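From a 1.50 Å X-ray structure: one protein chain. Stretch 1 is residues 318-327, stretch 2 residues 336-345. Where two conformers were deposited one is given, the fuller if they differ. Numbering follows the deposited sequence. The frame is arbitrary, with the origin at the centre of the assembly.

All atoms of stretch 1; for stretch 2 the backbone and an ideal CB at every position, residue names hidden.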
# COMPACT_ATOMS: atom_id res chain seq x y z
N GLY A 318 7.74 -21.11 17.62
CA GLY A 318 8.84 -20.93 16.69
C GLY A 318 9.23 -19.48 16.51
O GLY A 318 9.19 -18.70 17.45
N LEU A 319 9.63 -19.15 15.28
CA LEU A 319 10.09 -17.81 14.96
C LEU A 319 8.96 -16.97 14.37
O LEU A 319 8.11 -17.48 13.65
CB LEU A 319 11.24 -17.88 13.96
CG LEU A 319 12.51 -18.60 14.39
CD1 LEU A 319 13.42 -18.82 13.19
CD2 LEU A 319 13.22 -17.79 15.45
N VAL A 320 8.98 -15.68 14.66
CA VAL A 320 8.11 -14.73 14.01
C VAL A 320 8.58 -14.53 12.56
O VAL A 320 7.78 -14.45 11.64
CB VAL A 320 8.07 -13.39 14.78
CG1 VAL A 320 7.25 -12.34 14.03
CG2 VAL A 320 7.52 -13.61 16.19
N SER A 321 9.90 -14.42 12.40
CA SER A 321 10.53 -14.28 11.09
C SER A 321 11.92 -14.89 11.10
O SER A 321 12.50 -15.11 12.15
CB SER A 321 10.63 -12.80 10.67
OG SER A 321 9.38 -12.28 10.27
N ARG A 322 12.45 -15.16 9.91
CA ARG A 322 13.87 -15.47 9.76
C ARG A 322 14.67 -14.17 10.00
O ARG A 322 14.23 -13.10 9.59
CB ARG A 322 14.17 -16.03 8.37
CG ARG A 322 15.61 -16.42 8.16
CD ARG A 322 15.86 -16.92 6.73
NE ARG A 322 17.22 -17.44 6.60
CZ ARG A 322 17.67 -18.11 5.54
NH1 ARG A 322 16.86 -18.36 4.52
NH2 ARG A 322 18.93 -18.53 5.52
N ARG A 323 15.82 -14.26 10.67
CA ARG A 323 16.66 -13.07 10.80
C ARG A 323 16.93 -12.49 9.40
O ARG A 323 17.34 -13.22 8.49
CB ARG A 323 17.97 -13.39 11.54
CG ARG A 323 18.81 -14.51 10.94
CD ARG A 323 20.04 -14.83 11.82
NE ARG A 323 21.06 -13.78 11.74
CZ ARG A 323 22.19 -13.82 12.44
NH1 ARG A 323 22.42 -14.83 13.27
NH2 ARG A 323 23.07 -12.83 12.33
N ASN A 324 16.67 -11.19 9.22
CA ASN A 324 16.55 -10.64 7.86
C ASN A 324 17.90 -10.58 7.14
O ASN A 324 17.94 -10.54 5.90
CB ASN A 324 15.96 -9.22 7.88
CG ASN A 324 14.53 -9.14 8.42
OD1 ASN A 324 13.98 -8.05 8.49
ND2 ASN A 324 13.95 -10.27 8.84
N ASP A 325 18.99 -10.56 7.90
CA ASP A 325 20.32 -10.44 7.32
C ASP A 325 20.76 -11.72 6.61
O ASP A 325 21.75 -11.70 5.89
CB ASP A 325 21.36 -10.04 8.40
CG ASP A 325 21.47 -11.06 9.54
OD1 ASP A 325 20.47 -11.69 9.92
OD2 ASP A 325 22.60 -11.20 10.08
N GLU A 326 20.00 -12.80 6.77
CA GLU A 326 20.31 -14.06 6.08
C GLU A 326 19.68 -14.17 4.68
O GLU A 326 20.01 -15.09 3.92
CB GLU A 326 19.87 -15.26 6.93
CG GLU A 326 20.82 -15.56 8.09
CD GLU A 326 20.46 -16.82 8.85
OE1 GLU A 326 19.43 -17.45 8.54
OE2 GLU A 326 21.22 -17.20 9.77
N HIS A 327 18.77 -13.26 4.34
CA HIS A 327 18.12 -13.33 3.03
C HIS A 327 19.07 -12.99 1.91
O HIS A 327 19.91 -12.09 2.03
CB HIS A 327 16.92 -12.38 3.00
CG HIS A 327 15.77 -12.84 3.84
ND1 HIS A 327 15.24 -14.10 3.73
CD2 HIS A 327 15.06 -12.20 4.80
CE1 HIS A 327 14.23 -14.22 4.59
NE2 HIS A 327 14.10 -13.08 5.24
N UNK A 336 29.15 -9.17 10.98
CA UNK A 336 29.23 -10.08 12.12
C UNK A 336 28.36 -9.57 13.27
O UNK A 336 28.57 -8.47 13.76
CB UNK A 336 30.68 -10.24 12.58
N UNK A 337 27.40 -10.39 13.69
CA UNK A 337 26.51 -10.03 14.78
C UNK A 337 26.56 -11.12 15.85
O UNK A 337 25.66 -11.95 15.93
CB UNK A 337 25.08 -9.83 14.27
N UNK A 338 27.61 -11.12 16.67
CA UNK A 338 27.84 -12.22 17.61
C UNK A 338 26.76 -12.30 18.70
O UNK A 338 26.49 -13.40 19.18
CB UNK A 338 29.22 -12.06 18.26
N UNK A 339 26.16 -11.17 19.06
CA UNK A 339 25.09 -11.18 20.04
C UNK A 339 23.90 -11.97 19.53
O UNK A 339 23.41 -12.89 20.18
CB UNK A 339 24.67 -9.75 20.39
N UNK A 340 23.45 -11.63 18.33
CA UNK A 340 22.36 -12.37 17.71
C UNK A 340 22.74 -13.83 17.48
O UNK A 340 21.93 -14.73 17.73
CB UNK A 340 21.96 -11.72 16.39
N UNK A 341 23.96 -14.07 17.01
CA UNK A 341 24.43 -15.44 16.81
C UNK A 341 24.30 -16.28 18.09
O UNK A 341 24.00 -17.47 18.03
CB UNK A 341 25.89 -15.43 16.34
N UNK A 342 24.53 -15.65 19.24
CA UNK A 342 24.55 -16.40 20.50
C UNK A 342 23.16 -16.82 20.98
O UNK A 342 23.05 -17.66 21.88
CB UNK A 342 25.22 -15.56 21.59
N UNK A 343 22.11 -16.25 20.38
CA UNK A 343 20.75 -16.61 20.78
C UNK A 343 19.85 -17.12 19.65
O UNK A 343 18.78 -17.67 19.91
CB UNK A 343 20.09 -15.39 21.42
N UNK A 344 20.27 -16.94 18.40
CA UNK A 344 19.36 -17.20 17.29
C UNK A 344 18.98 -18.68 17.14
O UNK A 344 17.89 -19.00 16.66
CB UNK A 344 19.99 -16.70 15.99
N UNK A 345 19.87 -19.58 17.57
CA UNK A 345 19.59 -21.01 17.48
C UNK A 345 18.89 -21.51 18.74
O UNK A 345 18.58 -22.69 18.85
CB UNK A 345 20.88 -21.79 17.25

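Position 336 has its CA-to-CB bond pointing away from stretch 1, which sets no preference. The residue is Ser-336.

Position 337 points toward stretch 1. Its ideal CB is 4.1 Å from Arg-323 NH2 and 5.1 Å from Asp-325 OD2. An aliphatic side chain packing beside the ion pair, or a neutral polar one, would suit; a second acid would bring like charge close to Asp-325. The residue is Leu-337, at the N-cap position. Its CD1 lies 3.6 Å from Asp-325 OD2. Its backbone N donates to water 1, which also accepts from Arg-323 NH2.

Positions 338 and 339 meet nothing of stretch 1. At 338, phi of -66° in the first turn of the helix admits proline among many others. At 339 the helical angles suit almost any residue. The residues are Pro-338 and Gly-339.

Position 340 points toward stretch 1, with its ideal CB 4.3 Å from Arg-323 NH2. A medium aliphatic chain could cover the guanidinium, and an acid could pair with it. The residue is Leu-340. Its CD2 sits over one face of the guanidinium, 3.5 Å from Arg-323 CZ, leaving the edge free for polar partners.

Position 341 points sideways, but its ideal CB is 4.7 Å from Arg-323 NH1. Asp-325 already takes NE and NH2 of Arg-323, whereas NH1 has no acceptor within stretch 1. An acid is the natural choice, though an amide could also accept. The residue is Asp-341. Its OD1 forms a salt bridge with Arg-323 NH1 at 2.8 Å, near the guanidinium plane. A weak hydrogen bond runs from Arg-323 NH2 to the same Asp-341 OD1, at 3.4 Å. Water 1 donates to Asp-341 OD1.

Positions 342 and 343 are out of reach of stretch 1, so many side chains would do. The residues are Ser-342 and Val-343.

Position 344 points toward stretch 1. Its ideal CB is 4.1 Å from Arg-323 NH1, and beyond it run the arginine's methylenes and the free backbone N of Arg-323. A long, flat side chain would fit, and an acceptor at its tip would add a bond. The residue is Tyr-344. Arg-323 CD lies over the ring face, 3.4 Å from the centroid of the Tyr-344 ring, as a CH-pi contact. Arg-323 N donates to Tyr-344 OH at 3.0 Å and 166°. Leu-319 CD1 packs 4.2 Å from Tyr-344 CZ.

Position 345 points away and touches nothing of stretch 1, so many side chains would do. The residue is Asp-345.

Stretch 2 336-345: SLPGLDSVYD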
# COMPACT_ATOMS: atom_id res chain seq x y z
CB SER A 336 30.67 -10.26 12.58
OG SER A 336 30.71 -11.06 13.75
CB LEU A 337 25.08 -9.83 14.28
CG LEU A 337 24.91 -8.79 13.17
CD1 LEU A 337 23.48 -8.82 12.62
CD2 LEU A 337 25.26 -7.40 13.67
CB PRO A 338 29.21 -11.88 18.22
CG PRO A 338 29.37 -10.42 18.02
CD PRO A 338 28.67 -10.10 16.72
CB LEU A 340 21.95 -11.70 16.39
CG LEU A 340 20.80 -12.36 15.62
CD1 LEU A 340 19.61 -12.60 16.55
CD2 LEU A 340 20.40 -11.49 14.43
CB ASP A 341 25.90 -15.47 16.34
CG ASP A 341 26.10 -14.92 14.94
OD1 ASP A 341 25.12 -14.83 14.17
OD2 ASP A 341 27.26 -14.59 14.62
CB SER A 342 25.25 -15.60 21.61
OG SER A 342 24.41 -14.57 22.10
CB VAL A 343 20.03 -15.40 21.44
CG1 VAL A 343 20.68 -15.06 22.78
CG2 VAL A 343 20.02 -14.19 20.51
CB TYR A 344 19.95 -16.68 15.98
CG TYR A 344 18.98 -16.78 14.82
CD1 TYR A 344 17.82 -16.00 14.80
CD2 TYR A 344 19.22 -17.64 13.76
CE1 TYR A 344 16.93 -16.08 13.74
CE2 TYR A 344 18.32 -17.72 12.70
CZ TYR A 344 17.18 -16.94 12.70
OH TYR A 344 16.31 -17.02 11.64
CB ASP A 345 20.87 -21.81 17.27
CG ASP A 345 21.48 -21.59 15.90
OD1 ASP A 345 20.71 -21.52 14.92
OD2 ASP A 345 22.72 -21.48 15.82
O HOH W 1 26.25 -12.73 12.51
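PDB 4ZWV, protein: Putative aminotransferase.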